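Local structure of BolA-like protein (Babesia bovis, 3O2E) at residues L69-S77 with F89-E98. The protein is of unknown function but belongs to the BolA/IbaG family, whose members are generally thought to bind a [2Fe-2S] cluster. Numbering follows the deposited sequence.
Sequences LDRQRLVNS and FTMKCLTPGE
Arg71 of the helix meets Glu98 through an end-on, bidentate salt bridge: NH1 reaches Glu98 OE1 at 2.8 Å and NH2 reaches Glu98 OE2 at the same 2.8 Å. Both oxygens offer their syn lone pairs, and the guanidinium and carboxylate planes lie only 10° apart. The chain of Arg71, extended from CG to NE, carries the guanidinium past Cys93, whose O accepts a second, more bent bond from NH1 (3.0 Å, 142°) above its carbonyl plane. Lys66 O receives NE, so the group's rotation is fixed from several directions. The carboxylate is held in turn by a capping box: Thr95 N donates to Glu98 OE1, while Glu98 N donates to Thr95 OG1 at the N-cap of helix 96-101.

Apolar contacts continue along the strand. CB of Arg71 packs on CB of Cys93 at 3.8 Å, and Val75 and Met91 meet tip to tip, Val75 CB lying 3.5 Å from Met91 SD. With CG1 anti to the backbone N (chi1 177°), Val75 sends this methyl to Phe89 CE2 and CG2 to Cys93 SG. Beside them, a water donates to Asn76 OD1 and weakly to Phe89 O.

Helix 68-78 thus packs across edge strand 86-94 in a beta-alpha-beta unit; Val75 also touches Ile58 of the adjacent parallel strand 52-59 and Leu32 and Leu36 of helix 25-36.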
ATOM      1  N   LEU A  69      -9.289  -9.841  -1.110  1.00 21.27           N
ATOM      2  CA  LEU A  69      -8.108 -10.629  -0.730  1.00 21.72           C
ATOM      3  C   LEU A  69      -7.072 -10.662  -1.860  1.00 20.12           C
ATOM      4  O   LEU A  69      -5.885 -10.564  -1.604  1.00 17.94           O
ATOM      5  CB  LEU A  69      -8.441 -12.058  -0.304  1.00 24.17           C
ATOM      6  CG  LEU A  69      -7.379 -12.732   0.615  1.00 27.08           C
ATOM      7  CD1 LEU A  69      -7.028 -11.927   1.859  1.00 31.25           C
ATOM      8  CD2 LEU A  69      -7.885 -14.084   1.034  1.00 34.31           C
ATOM      9  N   ASP A  70      -7.527 -10.763  -3.104  1.00 18.74           N
ATOM     10  CA  ASP A  70      -6.599 -10.720  -4.222  1.00 18.80           C
ATOM     11  C   ASP A  70      -5.936  -9.340  -4.419  1.00 17.77           C
ATOM     12  O   ASP A  70      -4.774  -9.237  -4.874  1.00 17.39           O
ATOM     13  CB  ASP A  70      -7.294 -11.196  -5.489  1.00 20.54           C
ATOM     14  CG  ASP A  70      -7.259 -12.715  -5.634  1.00 22.69           C
ATOM     15  OD1 ASP A  70      -6.397 -13.360  -5.000  1.00 21.91           O
ATOM     16  OD2 ASP A  70      -8.071 -13.237  -6.423  1.00 25.06           O
ATOM     17  N   ARG A  71      -6.656  -8.273  -4.075  1.00 16.84           N
ATOM     18  CA  ARG A  71      -6.061  -6.918  -4.009  1.00 15.21           C
ATOM     19  C   ARG A  71      -4.951  -6.825  -2.956  1.00 15.07           C
ATOM     20  O   ARG A  71      -3.858  -6.316  -3.219  1.00 15.03           O
ATOM     21  CB  ARG A  71      -7.149  -5.894  -3.713  1.00 14.31           C
ATOM     22  CG  ARG A  71      -8.168  -5.789  -4.837  1.00 15.33           C
ATOM     23  CD  ARG A  71      -9.256  -4.778  -4.510  1.00 14.05           C
ATOM     24  NE  ARG A  71     -10.308  -4.882  -5.511  1.00 17.07           N
ATOM     25  CZ  ARG A  71     -11.191  -3.934  -5.773  1.00 16.20           C
ATOM     26  NH1 ARG A  71     -11.150  -2.801  -5.116  1.00 17.21           N
ATOM     27  NH2 ARG A  71     -12.082  -4.114  -6.736  1.00 21.63           N
ATOM     28  N   GLN A  72      -5.234  -7.318  -1.757  1.00 16.10           N
ATOM     29  CA  GLN A  72      -4.248  -7.328  -0.680  1.00 17.18           C
ATOM     30  C   GLN A  72      -3.020  -8.101  -1.050  1.00 16.88           C
ATOM     31  O   GLN A  72      -1.898  -7.639  -0.847  1.00 16.54           O
ATOM     32  CB  GLN A  72      -4.840  -7.888   0.582  1.00 18.41           C
ATOM     33  CG  GLN A  72      -5.889  -6.992   1.191  1.00 22.58           C
ATOM     34  CD  GLN A  72      -6.483  -7.616   2.451  1.00 29.91           C
ATOM     35  OE1 GLN A  72      -5.763  -8.150   3.302  1.00 36.86           O
ATOM     36  NE2 GLN A  72      -7.799  -7.588   2.551  1.00 34.34           N
ATOM     37  N   ARG A  73      -3.217  -9.253  -1.673  1.00 17.55           N
ATOM     38  CA  ARG A  73      -2.077  -9.988  -2.206  1.00 17.65           C
ATOM     39  C   ARG A  73      -1.195  -9.209  -3.160  1.00 17.44           C
ATOM     40  O   ARG A  73       0.044  -9.269  -3.098  1.00 18.55           O
ATOM     41  CB  ARG A  73      -2.574 -11.268  -2.847  1.00 18.26           C
ATOM     42  CG  ARG A  73      -3.064 -12.209  -1.817  1.00 17.96           C
ATOM     43  CD  ARG A  73      -3.939 -13.245  -2.398  1.00 21.70           C
ATOM     44  NE  ARG A  73      -4.061 -14.346  -1.486  1.00 23.10           N
ATOM     45  CZ  ARG A  73      -5.008 -15.262  -1.505  1.00 28.81           C
ATOM     46  NH1 ARG A  73      -5.993 -15.208  -2.383  1.00 32.16           N
ATOM     47  NH2 ARG A  73      -4.972 -16.244  -0.619  1.00 31.30           N
ATOM     48  N   LEU A  74      -1.824  -8.467  -4.057  1.00 17.68           N
ATOM     49  CA  LEU A  74      -1.080  -7.683  -5.012  1.00 17.43           C
ATOM     50  C   LEU A  74      -0.243  -6.596  -4.328  1.00 14.98           C
ATOM     51  O   LEU A  74       0.873  -6.335  -4.707  1.00 14.55           O
ATOM     52  CB  LEU A  74      -2.069  -7.074  -6.001  1.00 18.64           C
ATOM     53  CG  LEU A  74      -1.598  -6.485  -7.318  1.00 21.66           C
ATOM     54  CD1 LEU A  74      -0.900  -7.514  -8.171  1.00 25.22           C
ATOM     55  CD2 LEU A  74      -2.814  -5.919  -8.041  1.00 21.03           C
ATOM     56  N   VAL A  75      -0.815  -5.924  -3.357  1.00 13.89           N
ATOM     57  CA  VAL A  75      -0.083  -4.897  -2.604  1.00 14.13           C
ATOM     58  C   VAL A  75       1.061  -5.485  -1.822  1.00 14.09           C
ATOM     59  O   VAL A  75       2.175  -4.956  -1.850  1.00 15.53           O
ATOM     60  CB  VAL A  75      -1.029  -4.111  -1.717  1.00 13.41           C
ATOM     61  CG1 VAL A  75      -0.269  -3.080  -0.871  1.00 13.39           C
ATOM     62  CG2 VAL A  75      -2.082  -3.462  -2.615  1.00 15.59           C
ATOM     63  N   ASN A  76       0.832  -6.617  -1.170  1.00 15.57           N
ATOM     64  CA  ASN A  76       1.895  -7.265  -0.404  1.00 15.22           C
ATOM     65  C   ASN A  76       2.991  -7.761  -1.305  1.00 15.80           C
ATOM     66  O   ASN A  76       4.143  -7.685  -0.966  1.00 14.62           O
ATOM     67  CB  ASN A  76       1.350  -8.425   0.365  1.00 16.13           C
ATOM     68  CG  ASN A  76       0.433  -8.011   1.458  1.00 17.10           C
ATOM     69  OD1 ASN A  76       0.528  -6.910   2.007  1.00 16.12           O
ATOM     70  ND2 ASN A  76      -0.451  -8.903   1.807  1.00 17.85           N
ATOM     71  N   SER A  77       2.638  -8.214  -2.502  1.00 17.12           N
ATOM     72  CA  SER A  77       3.660  -8.611  -3.450  1.00 17.87           C
ATOM     73  C   SER A  77       4.569  -7.446  -3.930  1.00 16.98           C
ATOM     74  O   SER A  77       5.713  -7.672  -4.248  1.00 17.14           O
ATOM     75  CB  SER A  77       3.054  -9.395  -4.606  1.00 19.49           C
ATOM     76  OG  SER A  77       2.919  -8.560  -5.708  1.00 23.21           O
ATOM     77  N   PHE A  89       1.233  -3.550   8.453  1.00 15.62           N
ATOM     78  CA  PHE A  89       0.854  -2.901   7.233  1.00 15.16           C
ATOM     79  C   PHE A  89      -0.622  -3.140   7.016  1.00 15.94           C
ATOM     80  O   PHE A  89      -1.093  -4.296   7.029  1.00 18.81           O
ATOM     81  CB  PHE A  89       1.694  -3.407   6.072  1.00 14.97           C
ATOM     82  CG  PHE A  89       1.512  -2.595   4.815  1.00 16.93           C
ATOM     83  CD1 PHE A  89       2.316  -1.513   4.549  1.00 18.86           C
ATOM     84  CD2 PHE A  89       0.514  -2.935   3.891  1.00 19.80           C
ATOM     85  CE1 PHE A  89       2.148  -0.746   3.383  1.00 20.35           C
ATOM     86  CE2 PHE A  89       0.354  -2.198   2.727  1.00 23.29           C
ATOM     87  CZ  PHE A  89       1.178  -1.065   2.492  1.00 20.93           C
ATOM     88  N   THR A  90      -1.362  -2.045   6.912  1.00 15.04           N
ATOM     89  CA  THR A  90      -2.770  -2.079   6.626  1.00 14.92           C
ATOM     90  C   THR A  90      -3.029  -1.264   5.351  1.00 13.95           C
ATOM     91  O   THR A  90      -2.222  -0.430   4.929  1.00 12.80           O
ATOM     92  CB  THR A  90      -3.625  -1.520   7.759  1.00 15.45           C
ATOM     93  OG1 THR A  90      -3.350  -0.130   7.919  1.00 16.44           O
ATOM     94  CG2 THR A  90      -3.374  -2.250   9.083  1.00 16.07           C
ATOM     95  N   MET A  91      -4.180  -1.531   4.728  1.00 14.72           N
ATOM     96  CA  MET A  91      -4.491  -0.944   3.431  1.00 13.47           C
ATOM     97  C   MET A  91      -5.990  -0.902   3.134  1.00 13.76           C
ATOM     98  O   MET A  91      -6.801  -1.643   3.732  1.00 13.54           O
ATOM     99  CB  MET A  91      -3.740  -1.697   2.328  1.00 14.07           C
ATOM    100  CG  MET A  91      -4.344  -3.037   1.976  1.00 15.89           C
ATOM    101  SD  MET A  91      -3.388  -4.009   0.863  0.71 13.11           S
ATOM    102  CE  MET A  91      -2.269  -4.759   2.011  1.00 15.39           C
ATOM    103  N   LYS A  92      -6.344   0.024   2.246  1.00 14.03           N
ATOM    104  CA  LYS A  92      -7.670   0.092   1.637  1.00 14.24           C
ATOM    105  C   LYS A  92      -7.421   0.215   0.132  1.00 14.88           C
ATOM    106  O   LYS A  92      -6.649   1.072  -0.294  1.00 13.79           O
ATOM    107  CB  LYS A  92      -8.442   1.297   2.172  1.00 15.41           C
ATOM    108  N   CYS A  93      -7.972  -0.724  -0.647  1.00 14.96           N
ATOM    109  CA  CYS A  93      -7.669  -0.884  -2.081  1.00 14.74           C
ATOM    110  C   CYS A  93      -8.970  -0.622  -2.907  1.00 15.02           C
ATOM    111  O   CYS A  93      -9.927  -1.361  -2.826  1.00 16.34           O
ATOM    112  CB  CYS A  93      -7.163  -2.288  -2.405  1.00 14.19           C
ATOM    113  SG  CYS A  93      -5.749  -2.871  -1.496  1.00 17.62           S
ATOM    114  N   LEU A  94      -8.970   0.417  -3.692  1.00 14.48           N
ATOM    115  CA  LEU A  94     -10.101   0.744  -4.536  1.00 15.67           C
ATOM    116  C   LEU A  94      -9.656   0.835  -5.978  1.00 14.58           C
ATOM    117  O   LEU A  94      -8.533   1.254  -6.281  1.00 13.41           O
ATOM    118  CB  LEU A  94     -10.674   2.101  -4.127  1.00 16.99           C
ATOM    119  CG  LEU A  94     -11.370   2.301  -2.767  1.00 19.51           C
ATOM    120  CD1 LEU A  94     -10.332   2.375  -1.715  1.00 20.91           C
ATOM    121  CD2 LEU A  94     -12.173   3.614  -2.768  1.00 24.83           C
ATOM    122  N   THR A  95     -10.565   0.518  -6.878  1.00 14.91           N
ATOM    123  CA  THR A  95     -10.379   0.864  -8.263  1.00 15.37           C
ATOM    124  C   THR A  95     -10.730   2.349  -8.429  1.00 16.19           C
ATOM    125  O   THR A  95     -11.459   2.929  -7.594  1.00 16.24           O
ATOM    126  CB  THR A  95     -11.268   0.008  -9.193  1.00 16.15           C
ATOM    127  OG1 THR A  95     -12.644   0.344  -8.975  1.00 18.68           O
ATOM    128  CG2 THR A  95     -11.049  -1.485  -8.968  1.00 15.17           C
ATOM    129  N   PRO A  96     -10.236   2.966  -9.512  1.00 16.55           N
ATOM    130  CA  PRO A  96     -10.584   4.377  -9.710  1.00 17.64           C
ATOM    131  C   PRO A  96     -12.088   4.561  -9.889  1.00 19.22           C
ATOM    132  O   PRO A  96     -12.591   5.590  -9.465  1.00 17.88           O
ATOM    133  CB  PRO A  96      -9.797   4.799 -10.957  1.00 17.72           C
ATOM    134  CG  PRO A  96      -9.162   3.617 -11.481  1.00 16.86           C
ATOM    135  CD  PRO A  96      -9.302   2.470 -10.531  1.00 16.64           C
ATOM    136  N   GLY A  97     -12.778   3.537 -10.439  1.00 19.81           N
ATOM    137  CA  GLY A  97     -14.228   3.502 -10.497  1.00 21.49           C
ATOM    138  C   GLY A  97     -14.974   3.492  -9.173  1.00 22.15           C
ATOM    139  O   GLY A  97     -15.990   4.199  -9.004  1.00 22.44           O
ATOM    140  N   GLU A  98     -14.502   2.662  -8.247  1.00 21.89           N
ATOM    141  CA  GLU A  98     -15.048   2.611  -6.913  1.00 22.45           C
ATOM    142  C   GLU A  98     -14.757   3.893  -6.148  1.00 23.51           C
ATOM    143  O   GLU A  98     -15.586   4.356  -5.391  1.00 24.04           O
ATOM    144  CB  GLU A  98     -14.459   1.433  -6.163  1.00 22.05           C
ATOM    145  CG  GLU A  98     -14.912   0.062  -6.687  1.00 22.51           C
ATOM    146  CD  GLU A  98     -13.965  -1.051  -6.313  1.00 21.78           C
ATOM    147  OE1 GLU A  98     -13.023  -0.782  -5.544  1.00 16.67           O
ATOM    148  OE2 GLU A  98     -14.128  -2.200  -6.826  1.00 19.20           O
TER
HETATM  149  O   HOH W   1      -0.281  -6.776   4.974  1.00 27.40           O